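Local atomic coordinates of internalin C2 (Listeria monocytogenes serotype 4b str. F2365, PDB entry 4FHO), a protein that is a leucine-rich-repeat protein of the internalin family that probably takes part in adhesion to or invasion of host cells. Residues I18-A23 / T61-Q66; T57-I62 / K77-T82; N69-L74 / K88-I93; T94-S99 / A110-I115; P102-S107 / S122-D127. All coordinates share one frame; numbering follows the deposited sequence.

Contact 1. Residues I18-A23 / T61-Q66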
# COMPACT_ATOMS: atom_id res chain seq x y z
N ILE A 18 -10.97 13.45 -19.60
CA ILE A 18 -10.69 13.46 -18.15
C ILE A 18 -9.62 12.41 -17.78
O ILE A 18 -8.69 12.71 -17.05
CB ILE A 18 -11.96 13.15 -17.30
CG1 ILE A 18 -13.08 14.17 -17.52
CG2 ILE A 18 -11.64 13.13 -15.81
CD1 ILE A 18 -14.41 13.64 -17.03
N PHE A 19 -9.79 11.19 -18.29
CA PHE A 19 -8.86 10.06 -18.05
C PHE A 19 -8.15 9.75 -19.37
O PHE A 19 -8.67 8.95 -20.18
CB PHE A 19 -9.62 8.84 -17.54
CG PHE A 19 -10.30 9.07 -16.23
CD1 PHE A 19 -9.64 8.83 -15.03
CD2 PHE A 19 -11.62 9.54 -16.19
CE1 PHE A 19 -10.28 9.05 -13.81
CE2 PHE A 19 -12.26 9.76 -14.97
CZ PHE A 19 -11.58 9.52 -13.77
N PRO A 20 -6.99 10.40 -19.63
CA PRO A 20 -6.32 10.18 -20.92
C PRO A 20 -5.77 8.77 -21.17
O PRO A 20 -5.66 8.37 -22.32
CB PRO A 20 -5.22 11.26 -20.94
CG PRO A 20 -5.05 11.68 -19.53
CD PRO A 20 -6.41 11.56 -18.92
N ASP A 21 -5.47 8.02 -20.11
CA ASP A 21 -5.04 6.63 -20.25
C ASP A 21 -6.23 5.75 -20.70
O ASP A 21 -7.19 5.64 -19.94
CB ASP A 21 -4.48 6.11 -18.93
CG ASP A 21 -3.75 4.82 -19.08
OD1 ASP A 21 -4.43 3.78 -19.24
OD2 ASP A 21 -2.50 4.84 -19.03
N PRO A 22 -6.17 5.12 -21.90
CA PRO A 22 -7.31 4.31 -22.38
C PRO A 22 -7.75 3.17 -21.45
O PRO A 22 -8.96 2.93 -21.33
CB PRO A 22 -6.82 3.75 -23.73
CG PRO A 22 -5.78 4.70 -24.17
CD PRO A 22 -5.09 5.13 -22.90
N ALA A 23 -6.80 2.50 -20.80
CA ALA A 23 -7.11 1.44 -19.82
C ALA A 23 -7.90 1.96 -18.62
O ALA A 23 -8.89 1.36 -18.20
CB ALA A 23 -5.84 0.74 -19.34
N THR A 61 -0.63 6.32 -16.69
CA THR A 61 -0.93 7.56 -15.98
C THR A 61 -2.32 7.49 -15.36
O THR A 61 -3.26 6.98 -15.97
CB THR A 61 -0.84 8.80 -16.89
OG1 THR A 61 -1.25 9.97 -16.17
CG2 THR A 61 -1.71 8.65 -18.13
N ILE A 62 -2.42 8.02 -14.14
CA ILE A 62 -3.68 8.07 -13.40
C ILE A 62 -4.28 9.48 -13.36
O ILE A 62 -5.11 9.76 -12.50
CB ILE A 62 -3.55 7.45 -11.98
CG1 ILE A 62 -2.55 8.20 -11.10
CG2 ILE A 62 -3.22 5.95 -12.14
CD1 ILE A 62 -2.57 7.78 -9.64
N GLU A 63 -3.88 10.34 -14.29
CA GLU A 63 -4.54 11.63 -14.51
C GLU A 63 -6.06 11.44 -14.62
O GLU A 63 -6.53 10.52 -15.30
CB GLU A 63 -4.00 12.31 -15.79
CG GLU A 63 -4.65 13.64 -16.17
CD GLU A 63 -4.58 14.68 -15.07
OE1 GLU A 63 -3.60 14.67 -14.28
OE2 GLU A 63 -5.50 15.52 -15.01
N GLY A 64 -6.81 12.30 -13.93
CA GLY A 64 -8.26 12.21 -13.84
C GLY A 64 -8.77 11.64 -12.53
O GLY A 64 -9.92 11.91 -12.16
N ILE A 65 -7.95 10.83 -11.85
CA ILE A 65 -8.32 10.22 -10.56
C ILE A 65 -8.66 11.26 -9.50
O ILE A 65 -9.52 11.00 -8.64
CB ILE A 65 -7.24 9.20 -10.06
CG1 ILE A 65 -7.85 8.12 -9.19
CG2 ILE A 65 -6.12 9.89 -9.30
CD1 ILE A 65 -8.56 7.06 -9.98
N GLN A 66 -8.03 12.45 -9.58
CA GLN A 66 -8.29 13.56 -8.66
C GLN A 66 -9.76 13.96 -8.53
O GLN A 66 -10.17 14.49 -7.50
CB GLN A 66 -7.41 14.80 -9.00
CG GLN A 66 -7.69 15.52 -10.32
CD GLN A 66 -6.85 15.06 -11.49
OE1 GLN A 66 -6.59 13.86 -11.66
NE2 GLN A 66 -6.46 16.01 -12.35
O HOH W 1 -8.07 15.31 -16.31
O HOH W 2 -5.46 8.47 -17.21
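The loop leaving helix 15-18 runs beside residues 61-66, with the CA atoms of Phe19 and Gly64 4.8 Å apart. Gly64 sits in the type II turn from Ile62 to Ile65; its positive phi (103°) and the nearness of Ile18 O leave no room for a CB, so glycine suits the place. Phe19, its CG anti to the carbonyl carbon, lays one ring face over Gly64 CA in a CH-pi contact, 4.1 Å from CA to the ring centroid, while CE1 comes 3.3 Å from Gly64 C. The contact joins the helical N-terminal cap of the internalin to the first turns of its leucine-rich-repeat domain, and Leu24, Val28 and Leu46 also touch this ring. Pro20 crosses the aliphatic part of Glu63 obliquely, Pro20 CD lying 3.9 Å from Glu63 CG. Asp21 is the N-cap of helix 22-31: OD1 accepts a weak bond from Ala23 N, whereas OD2 takes its main bond from Thr60 N and a weak one from Thr61 N, at 3.3 Å. A water accepts from Asp21 N and donates to Thr61 O and Glu63 O; another links Ile18 O to Glu63 OE2, which also receives Gln66 NE2 at 2.9 Å.

Contact 2. Residues T57-I62 / K77-T82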
# COMPACT_ATOMS: atom_id res chain seq x y z
N THR A 57 -3.49 -3.97 -16.96
CA THR A 57 -4.10 -3.44 -18.19
C THR A 57 -3.26 -2.36 -18.88
O THR A 57 -3.75 -1.69 -19.78
CB THR A 57 -5.50 -2.87 -17.91
OG1 THR A 57 -5.41 -1.86 -16.88
CG2 THR A 57 -6.47 -3.96 -17.47
N GLY A 58 -2.00 -2.21 -18.48
CA GLY A 58 -1.11 -1.27 -19.13
C GLY A 58 -1.33 0.19 -18.80
O GLY A 58 -0.97 1.02 -19.60
N VAL A 59 -1.85 0.52 -17.61
CA VAL A 59 -2.04 1.92 -17.18
C VAL A 59 -0.67 2.58 -16.97
O VAL A 59 0.17 2.05 -16.27
CB VAL A 59 -2.87 2.05 -15.88
CG1 VAL A 59 -2.97 3.51 -15.41
CG2 VAL A 59 -4.25 1.42 -16.07
N THR A 60 -0.44 3.70 -17.64
CA THR A 60 0.79 4.49 -17.50
C THR A 60 0.60 5.84 -16.81
O THR A 60 1.58 6.44 -16.42
CB THR A 60 1.50 4.71 -18.84
OG1 THR A 60 0.64 5.42 -19.75
CG2 THR A 60 1.85 3.38 -19.43
N THR A 61 -0.63 6.32 -16.69
CA THR A 61 -0.93 7.56 -15.98
C THR A 61 -2.32 7.49 -15.36
O THR A 61 -3.26 6.98 -15.97
CB THR A 61 -0.84 8.80 -16.89
OG1 THR A 61 -1.25 9.97 -16.17
CG2 THR A 61 -1.71 8.65 -18.13
N ILE A 62 -2.42 8.02 -14.14
CA ILE A 62 -3.68 8.07 -13.40
C ILE A 62 -4.28 9.48 -13.36
O ILE A 62 -5.11 9.76 -12.50
CB ILE A 62 -3.55 7.45 -11.98
CG1 ILE A 62 -2.55 8.20 -11.10
CG2 ILE A 62 -3.22 5.95 -12.14
CD1 ILE A 62 -2.57 7.78 -9.64
N LYS A 77 -2.65 -2.87 -9.41
CA LYS A 77 -1.56 -3.85 -9.47
C LYS A 77 -1.09 -4.14 -10.91
O LYS A 77 -1.90 -4.23 -11.84
CB LYS A 77 -1.94 -5.18 -8.75
CG LYS A 77 -0.94 -6.32 -8.89
CD LYS A 77 -1.27 -7.52 -8.00
CE LYS A 77 -0.10 -8.50 -7.98
NZ LYS A 77 -0.48 -9.84 -7.46
N ASP A 78 0.23 -4.26 -11.07
CA ASP A 78 0.87 -4.70 -12.32
C ASP A 78 0.60 -3.80 -13.52
O ASP A 78 0.34 -4.26 -14.60
CB ASP A 78 0.54 -6.17 -12.62
CG ASP A 78 1.19 -7.14 -11.63
OD1 ASP A 78 2.21 -6.80 -11.00
OD2 ASP A 78 0.67 -8.26 -11.50
N ASN A 79 0.66 -2.49 -13.28
CA ASN A 79 0.61 -1.49 -14.33
C ASN A 79 2.00 -0.84 -14.42
O ASN A 79 2.95 -1.33 -13.80
CB ASN A 79 -0.55 -0.53 -14.04
CG ASN A 79 -1.91 -1.16 -14.33
OD1 ASN A 79 -2.17 -1.57 -15.45
ND2 ASN A 79 -2.73 -1.32 -13.31
N GLN A 80 2.13 0.24 -15.19
CA GLN A 80 3.41 0.93 -15.35
C GLN A 80 3.26 2.39 -14.96
O GLN A 80 3.66 3.28 -15.69
CB GLN A 80 3.94 0.76 -16.77
CG GLN A 80 4.25 -0.70 -17.14
CD GLN A 80 3.01 -1.48 -17.55
OE1 GLN A 80 2.20 -0.99 -18.32
NE2 GLN A 80 2.85 -2.68 -16.99
N ILE A 81 2.73 2.63 -13.76
CA ILE A 81 2.44 3.98 -13.27
C ILE A 81 3.73 4.49 -12.62
O ILE A 81 4.33 3.77 -11.84
CB ILE A 81 1.25 3.97 -12.27
CG1 ILE A 81 -0.05 3.57 -12.98
CG2 ILE A 81 1.07 5.33 -11.61
CD1 ILE A 81 -1.15 3.09 -12.06
N THR A 82 4.14 5.71 -12.96
CA THR A 82 5.32 6.38 -12.39
C THR A 82 5.01 7.61 -11.51
O THR A 82 5.87 8.01 -10.73
CB THR A 82 6.28 6.81 -13.52
OG1 THR A 82 5.60 7.71 -14.42
CG2 THR A 82 6.75 5.59 -14.32
O HOH W 3 -0.02 -3.85 -17.48
O HOH W 4 2.26 7.83 -14.14
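The loops after strands 51-53 and 73-75, on successive coils, meet here as Asn79 points its side chain across at the backbone of residues 57-59, where its amide oxygen accepts from N-H groups. With CG anti to its own carbonyl carbon (chi1 -74°), OD1 is gripped by two N-H groups from different sides. Thr57 N lies in the carbonyl plane on a lone pair, 3.1 Å from OD1, while Val59 N approaches from above that plane at 3.0 Å. ND2 donates to Ala54 O and Leu76 O; as in other leucine-rich repeats, an asparagine side chain ties the backbone of one coil to that of its neighbour. Val59 crosses the Asn79 side chain obliquely, its CB 3.7 Å from Asn79 CG, and lies side by side with Ile81, pointing the same way, CG1 to CG1 3.8 Å. Ile81 extends beyond CG1 with chi2 near 161°, which brings CD1 to 3.5 Å from Ile62 CG2; the two isoleucines cross at about a right angle. Gln80 N donates to Val59 O at 2.9 Å, nearly along the C=O axis. Gly58 has a positive phi (75°), which favours glycine, and the Gln80 amide folds back so that OE1 meets Gly58 CA at 3.4 Å. One water accepts from Gly58 N and Gln80 NE2 and donates to Asp78 O; another spans Thr60 O and Thr82 N. The buried Asn79 amide, its oxygen and nitrogen both bonded, can thus sit beside aliphatic Val59 and Ile81, while waters join backbone groups at mostly exposed residues.

Contact 3. Residues N69-L74 / K88-I93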
# COMPACT_ATOMS: atom_id res chain seq x y z
N ASN A 69 -13.71 11.99 -5.96
CA ASN A 69 -13.66 12.49 -4.56
C ASN A 69 -13.97 11.41 -3.51
O ASN A 69 -13.28 11.33 -2.50
CB ASN A 69 -14.62 13.67 -4.33
CG ASN A 69 -14.26 14.88 -5.16
OD1 ASN A 69 -13.17 15.46 -5.01
ND2 ASN A 69 -15.17 15.27 -6.04
N ASN A 70 -14.97 10.58 -3.79
CA ASN A 70 -15.45 9.55 -2.85
C ASN A 70 -14.86 8.15 -3.10
O ASN A 70 -15.42 7.17 -2.60
CB ASN A 70 -16.99 9.52 -2.87
CG ASN A 70 -17.61 10.87 -2.55
OD1 ASN A 70 -17.12 11.58 -1.68
ND2 ASN A 70 -18.67 11.24 -3.26
N LEU A 71 -13.74 8.07 -3.84
CA LEU A 71 -13.04 6.80 -4.10
C LEU A 71 -12.56 6.22 -2.75
O LEU A 71 -11.98 6.95 -1.93
CB LEU A 71 -11.85 7.01 -5.03
CG LEU A 71 -11.18 5.75 -5.62
CD1 LEU A 71 -12.12 4.99 -6.54
CD2 LEU A 71 -9.92 6.17 -6.35
N ILE A 72 -12.87 4.95 -2.54
CA ILE A 72 -12.56 4.18 -1.33
C ILE A 72 -11.47 3.13 -1.60
O ILE A 72 -10.57 2.97 -0.78
CB ILE A 72 -13.85 3.51 -0.77
CG1 ILE A 72 -14.76 4.56 -0.14
CG2 ILE A 72 -13.55 2.45 0.28
CD1 ILE A 72 -16.16 4.05 0.18
N GLY A 73 -11.57 2.42 -2.72
CA GLY A 73 -10.62 1.35 -3.10
C GLY A 73 -10.04 1.59 -4.49
O GLY A 73 -10.79 1.86 -5.42
N LEU A 74 -8.72 1.49 -4.62
CA LEU A 74 -8.04 1.64 -5.90
C LEU A 74 -7.10 0.45 -6.10
O LEU A 74 -6.17 0.27 -5.33
CB LEU A 74 -7.29 2.99 -5.95
CG LEU A 74 -6.72 3.44 -7.30
CD1 LEU A 74 -7.76 3.46 -8.44
CD2 LEU A 74 -6.09 4.81 -7.14
N LYS A 88 -3.10 12.89 -4.58
CA LYS A 88 -2.67 13.71 -3.40
C LYS A 88 -3.75 14.14 -2.45
O LYS A 88 -3.53 14.18 -1.24
CB LYS A 88 -2.07 15.05 -3.85
CG LYS A 88 -0.60 15.11 -4.21
CD LYS A 88 -0.15 16.57 -4.38
CE LYS A 88 -0.97 17.36 -5.41
NZ LYS A 88 -0.18 18.34 -6.21
N ASN A 89 -4.85 14.62 -3.02
CA ASN A 89 -5.93 15.27 -2.26
C ASN A 89 -7.15 14.39 -2.03
O ASN A 89 -8.15 14.86 -1.50
CB ASN A 89 -6.34 16.58 -2.95
CG ASN A 89 -5.19 17.58 -3.06
OD1 ASN A 89 -4.31 17.64 -2.20
ND2 ASN A 89 -5.21 18.38 -4.11
N LEU A 90 -7.06 13.11 -2.41
CA LEU A 90 -8.11 12.14 -2.09
C LEU A 90 -8.16 11.94 -0.58
O LEU A 90 -7.12 11.68 0.04
CB LEU A 90 -7.88 10.80 -2.79
CG LEU A 90 -7.91 10.76 -4.33
CD1 LEU A 90 -7.76 9.35 -4.85
CD2 LEU A 90 -9.17 11.38 -4.90
N THR A 91 -9.35 12.06 -0.01
CA THR A 91 -9.56 12.06 1.45
C THR A 91 -10.29 10.84 2.01
O THR A 91 -10.29 10.66 3.22
CB THR A 91 -10.32 13.34 1.87
OG1 THR A 91 -11.60 13.36 1.22
CG2 THR A 91 -9.52 14.60 1.48
N LYS A 92 -10.89 9.99 1.15
CA LYS A 92 -11.66 8.80 1.57
C LYS A 92 -11.10 7.43 1.10
O LYS A 92 -11.71 6.40 1.39
CB LYS A 92 -13.11 8.95 1.09
CG LYS A 92 -13.82 10.12 1.75
CD LYS A 92 -15.27 10.24 1.32
CE LYS A 92 -15.88 11.55 1.77
NZ LYS A 92 -17.11 11.82 0.99
N ILE A 93 -9.95 7.42 0.41
CA ILE A 93 -9.30 6.16 -0.02
C ILE A 93 -8.82 5.39 1.22
O ILE A 93 -8.14 5.96 2.06
CB ILE A 93 -8.17 6.42 -1.07
CG1 ILE A 93 -7.57 5.10 -1.58
CG2 ILE A 93 -7.05 7.28 -0.51
CD1 ILE A 93 -6.77 5.25 -2.86
O HOH W 5 -11.13 9.66 -1.70
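The polar contacts are a side-chain bond and a water bridge. Lys92, with CG anti to its carbonyl carbon and the chain extended beyond it, lies alongside Asn70 pointing the same way and sets NZ 2.7 Å from Asn70 OD1. The ammonium stands above the amide plane, not on a lone pair, and a long flexible side chain suits this solvent-facing place; Asn70 ND2 donates to Asp47 O. A water completes the polar part by donating to Asn69 O and Leu71 O and accepting from Lys92 N, 2.9 Å away, stitching the two backbones together. Ile93 CA makes a CA-H...O contact with Ile72 O at 3.5 Å. Apolar contacts lie further in. Leu71, its CG anti to the backbone N (chi1 -168°), crosses Leu90 obliquely, and the methyls CD2 of Leu71 and CD1 of Leu90 meet at 4.1 Å. Ile93 sends CG1 anti to its backbone N, so that CD1 comes over Leu74 CB at 3.9 Å. The branched, purely aliphatic ends of leucine and isoleucine fill the interior and need no polar partner, as in the consensus core of leucine-rich repeats. Residues 88-93 lead into strand 95-97, next to strand 73-75 in the parallel sheet; Leu71 and Leu74 also pack on Leu52 of strand 51-53, and backbone bonds join Ile72 to Ala50 and to Thr94 and Glu95.

Contact 4. Residues T94-S99 / A110-I115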
# COMPACT_ATOMS: atom_id res chain seq x y z
N THR A 94 -9.29 4.14 1.37
CA THR A 94 -8.85 3.23 2.46
C THR A 94 -8.01 2.02 1.98
O THR A 94 -7.31 1.43 2.79
CB THR A 94 -10.05 2.69 3.29
OG1 THR A 94 -10.90 1.88 2.49
CG2 THR A 94 -10.86 3.84 3.88
N GLU A 95 -8.13 1.68 0.70
CA GLU A 95 -7.45 0.54 0.09
C GLU A 95 -6.73 1.04 -1.15
O GLU A 95 -7.38 1.51 -2.10
CB GLU A 95 -8.47 -0.55 -0.26
CG GLU A 95 -7.89 -1.78 -0.95
CD GLU A 95 -8.40 -1.99 -2.37
OE1 GLU A 95 -9.48 -2.60 -2.56
OE2 GLU A 95 -7.71 -1.56 -3.32
N LEU A 96 -5.40 0.97 -1.15
CA LEU A 96 -4.57 1.38 -2.29
C LEU A 96 -3.61 0.24 -2.66
O LEU A 96 -2.74 -0.10 -1.87
CB LEU A 96 -3.81 2.66 -1.96
CG LEU A 96 -2.95 3.29 -3.04
CD1 LEU A 96 -3.72 3.56 -4.34
CD2 LEU A 96 -2.37 4.57 -2.46
N GLU A 97 -3.79 -0.34 -3.85
CA GLU A 97 -2.97 -1.47 -4.32
C GLU A 97 -2.18 -1.01 -5.53
O GLU A 97 -2.75 -0.82 -6.61
CB GLU A 97 -3.84 -2.68 -4.66
CG GLU A 97 -4.57 -3.27 -3.45
CD GLU A 97 -5.53 -4.42 -3.81
OE1 GLU A 97 -5.25 -5.19 -4.76
OE2 GLU A 97 -6.58 -4.55 -3.14
N LEU A 98 -0.88 -0.83 -5.34
CA LEU A 98 0.04 -0.34 -6.36
C LEU A 98 1.18 -1.29 -6.68
O LEU A 98 2.12 -0.89 -7.38
CB LEU A 98 0.57 1.02 -5.91
CG LEU A 98 -0.44 2.17 -5.90
CD1 LEU A 98 0.23 3.38 -5.27
CD2 LEU A 98 -0.92 2.48 -7.31
N SER A 99 1.07 -2.54 -6.22
CA SER A 99 2.05 -3.61 -6.45
C SER A 99 2.51 -3.73 -7.92
O SER A 99 1.68 -3.72 -8.82
CB SER A 99 1.45 -4.95 -5.99
OG SER A 99 2.23 -6.06 -6.42
N ALA A 110 1.93 10.62 1.25
CA ALA A 110 2.13 11.02 2.66
C ALA A 110 0.93 11.71 3.33
O ALA A 110 0.75 11.59 4.54
CB ALA A 110 3.41 11.85 2.83
N GLY A 111 0.12 12.41 2.53
CA GLY A 111 -1.11 13.06 3.00
C GLY A 111 -2.35 12.18 3.04
O GLY A 111 -3.37 12.60 3.59
N LEU A 112 -2.28 10.97 2.51
CA LEU A 112 -3.46 10.08 2.44
C LEU A 112 -3.72 9.38 3.79
O LEU A 112 -3.60 8.15 3.87
CB LEU A 112 -3.30 9.06 1.29
CG LEU A 112 -3.01 9.60 -0.11
CD1 LEU A 112 -3.00 8.47 -1.12
CD2 LEU A 112 -3.99 10.67 -0.54
N GLN A 113 -4.08 10.15 4.81
CA GLN A 113 -4.23 9.66 6.21
C GLN A 113 -5.33 8.60 6.37
O GLN A 113 -5.23 7.74 7.26
CB GLN A 113 -4.47 10.83 7.19
CG GLN A 113 -4.39 10.43 8.67
CD GLN A 113 -4.38 11.60 9.65
OE1 GLN A 113 -4.71 12.74 9.30
NE2 GLN A 113 -4.00 11.32 10.89
N SER A 114 -6.34 8.64 5.50
CA SER A 114 -7.43 7.63 5.50
C SER A 114 -7.03 6.18 5.15
O SER A 114 -7.84 5.27 5.41
CB SER A 114 -8.58 8.08 4.58
OG SER A 114 -8.15 8.27 3.24
N ILE A 115 -5.84 5.96 4.58
CA ILE A 115 -5.44 4.61 4.10
C ILE A 115 -5.31 3.57 5.23
O ILE A 115 -4.58 3.78 6.21
CB ILE A 115 -4.14 4.61 3.25
CG1 ILE A 115 -4.35 5.40 1.95
CG2 ILE A 115 -3.73 3.20 2.84
CD1 ILE A 115 -3.11 5.50 1.09
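One coil of the leucine-rich-repeat solenoid supplies both segments: strand 95-97 of the parallel sheet and, after the chain has turned back, the residues 110-115 that lead toward the next strand, 117-119. Leu96 carries the contact. Its CG is anti to the backbone N (chi1 -177°), which aims the branched end into the interior, and CD2 is the methyl that does the touching: it lies 3.7 Å from Ile115 CD1 and 4.2 Å from Leu112 CD1. The Leu96 side chain crosses Ile115 obliquely and Leu112 at about a right angle, so the single methyl is met by two tips. Both partners hold their CG or CG1 anti to the carbonyl carbon, with chi2 close to 180°, which carries each CD1 to Leu96. Such repeated leucine and isoleucine positions form the hydrophobic core of this fold, and the same leucine also packs on Leu74 and Leu118 of the adjacent strands. Residues 112-115 form a type I turn, Ile115 N donating to Leu112 O at 3.2 Å; an inverse gamma turn centred on Leu112 overlaps its start. Nearer the surface, Thr94 places CG2 anti to its carbonyl carbon, 3.7 Å from Ser114 O, while its hydroxyl makes a weak bond to Ile72 O. A small hydroxyl suits Ser114, whose OG bonds to the backbone O of Ile93, the residue just before Thr94.

Contact 5. Residues P102-S107 / S122-D127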
# COMPACT_ATOMS: atom_id res chain seq x y z
N PRO A 102 6.35 0.84 -11.32
CA PRO A 102 7.70 1.41 -11.12
C PRO A 102 7.65 2.78 -10.41
O PRO A 102 7.98 3.79 -11.02
CB PRO A 102 8.21 1.53 -12.56
CG PRO A 102 7.00 1.86 -13.33
CD PRO A 102 5.93 0.98 -12.72
N LEU A 103 7.24 2.80 -9.15
CA LEU A 103 7.02 4.05 -8.41
C LEU A 103 8.30 4.79 -8.05
O LEU A 103 8.36 6.00 -8.21
CB LEU A 103 6.20 3.81 -7.14
CG LEU A 103 4.85 3.12 -7.31
CD1 LEU A 103 4.28 2.87 -5.92
CD2 LEU A 103 3.88 3.90 -8.19
N LYS A 104 9.30 4.07 -7.54
CA LYS A 104 10.62 4.57 -7.15
C LYS A 104 10.62 5.29 -5.81
O LYS A 104 11.53 5.13 -5.03
CB LYS A 104 11.32 5.42 -8.23
CG LYS A 104 11.46 4.74 -9.59
CD LYS A 104 12.80 4.05 -9.79
CE LYS A 104 13.30 4.15 -11.23
NZ LYS A 104 12.42 3.35 -12.11
N ASN A 105 9.60 6.11 -5.57
CA ASN A 105 9.31 6.65 -4.26
C ASN A 105 7.80 6.75 -4.08
O ASN A 105 7.07 6.71 -5.07
CB ASN A 105 9.98 8.03 -4.11
CG ASN A 105 9.31 9.10 -4.95
OD1 ASN A 105 8.35 9.73 -4.51
ND2 ASN A 105 9.81 9.29 -6.16
N VAL A 106 7.35 6.94 -2.84
CA VAL A 106 5.92 7.13 -2.54
C VAL A 106 5.66 8.46 -1.78
O VAL A 106 4.78 8.53 -0.93
CB VAL A 106 5.35 5.89 -1.81
CG1 VAL A 106 5.39 4.69 -2.75
CG2 VAL A 106 6.11 5.63 -0.51
N SER A 107 6.40 9.51 -2.13
CA SER A 107 6.23 10.85 -1.51
C SER A 107 4.80 11.36 -1.63
O SER A 107 4.25 11.92 -0.68
CB SER A 107 7.20 11.87 -2.10
OG SER A 107 8.54 11.48 -1.87
N SER A 122 7.04 -4.72 -4.83
CA SER A 122 7.75 -4.58 -6.13
C SER A 122 7.51 -3.22 -6.78
O SER A 122 7.04 -3.16 -7.91
CB SER A 122 7.35 -5.72 -7.10
OG SER A 122 7.55 -6.97 -6.51
N THR A 123 7.71 -2.15 -6.01
CA THR A 123 7.54 -0.77 -6.50
C THR A 123 8.85 -0.01 -6.68
O THR A 123 8.84 1.19 -6.96
CB THR A 123 6.51 0.00 -5.67
OG1 THR A 123 6.87 -0.00 -4.28
CG2 THR A 123 5.11 -0.66 -5.83
N GLN A 124 9.97 -0.74 -6.59
CA GLN A 124 11.32 -0.18 -6.70
C GLN A 124 11.58 0.95 -5.70
O GLN A 124 12.33 1.88 -6.02
CB GLN A 124 11.61 0.31 -8.14
CG GLN A 124 11.36 -0.73 -9.21
CD GLN A 124 11.57 -0.21 -10.63
OE1 GLN A 124 12.33 0.71 -10.86
NE2 GLN A 124 10.88 -0.82 -11.55
N ILE A 125 11.00 0.86 -4.51
CA ILE A 125 11.24 1.85 -3.45
C ILE A 125 12.42 1.44 -2.58
O ILE A 125 12.72 0.25 -2.40
CB ILE A 125 9.94 2.20 -2.64
CG1 ILE A 125 9.37 1.01 -1.86
CG2 ILE A 125 8.89 2.78 -3.59
CD1 ILE A 125 8.11 1.35 -1.07
N THR A 126 13.11 2.44 -2.06
CA THR A 126 14.20 2.24 -1.09
C THR A 126 13.88 2.82 0.30
O THR A 126 14.60 2.53 1.23
CB THR A 126 15.51 2.87 -1.61
OG1 THR A 126 15.36 4.28 -1.73
CG2 THR A 126 15.86 2.30 -3.00
N ASP A 127 12.81 3.59 0.43
CA ASP A 127 12.59 4.50 1.54
C ASP A 127 11.08 4.54 1.84
O ASP A 127 10.30 4.77 0.94
CB ASP A 127 13.09 5.90 1.09
CG ASP A 127 13.10 6.94 2.19
OD1 ASP A 127 12.96 6.61 3.38
OD2 ASP A 127 13.30 8.13 1.84
O HOH W 6 12.24 5.18 -2.23
O HOH W 7 9.35 6.79 -0.85
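Successive coils of the leucine-rich-repeat solenoid meet here, in the loops that follow strands 95-97 and 117-119. Lys104 starts with CB directed away from residues 122-127, but the chain, CG anti to the carbonyl carbon, bends at chi2, chi3 and chi4 and curls back. CD comes 3.5 Å from Gln124 OE1, CE follows at a similar range, and NZ ends 2.9 Å from Gln124 OE1, a hydrogen bond with the nitrogen above the amide plane. Gln124 extends to receive it, its NE2 packing on Pro102 CB at 3.7 Å; long polar chains suit this exposed surface. At the backbone, Lys104 N donates to Thr123 O at 3.0 Å, almost straight (174°) and nearly along the C=O axis. Inward, Leu103 lies beside Thr123, Leu103 CD1 3.6 Å from Thr123 CG2, while the Thr123 hydroxyl bonds to Leu120 O, so threonine uses both methyl and hydroxyl. Val106 CG1 meets Ile125 CG2 at 4.1 Å, the two crossing at about a right angle. One water links Lys104 O with Thr126 N, another Val106 N with Asp127 O. Asn105 forms an Asx turn, its OD1 accepting on a lone pair from Ser107 N at 3.1 Å.

Overall arrangement
Contact 1 ties the N-terminal cap to the start of the repeat domain, and contacts 2 to 5 follow along the solenoid. Contacts 1 and 2 share Thr61 and Ile62, their centres about 10 Å apart, and Asp21 bridges them. Contacts 3 and 4 lie at neighbouring strands 73-75 and 95-97 of one parallel sheet, centres about 8 Å apart, whereas contacts 2 and 5 sit in the loops after the strands, centres about 14 Å apart and touching through Pro102 and Leu103. The segments of contacts 2 and 3 alternate along the chain, as do those of contacts 4 and 5. In these first coils the packing thus runs at both ends of the strands, consistent with one elongated domain.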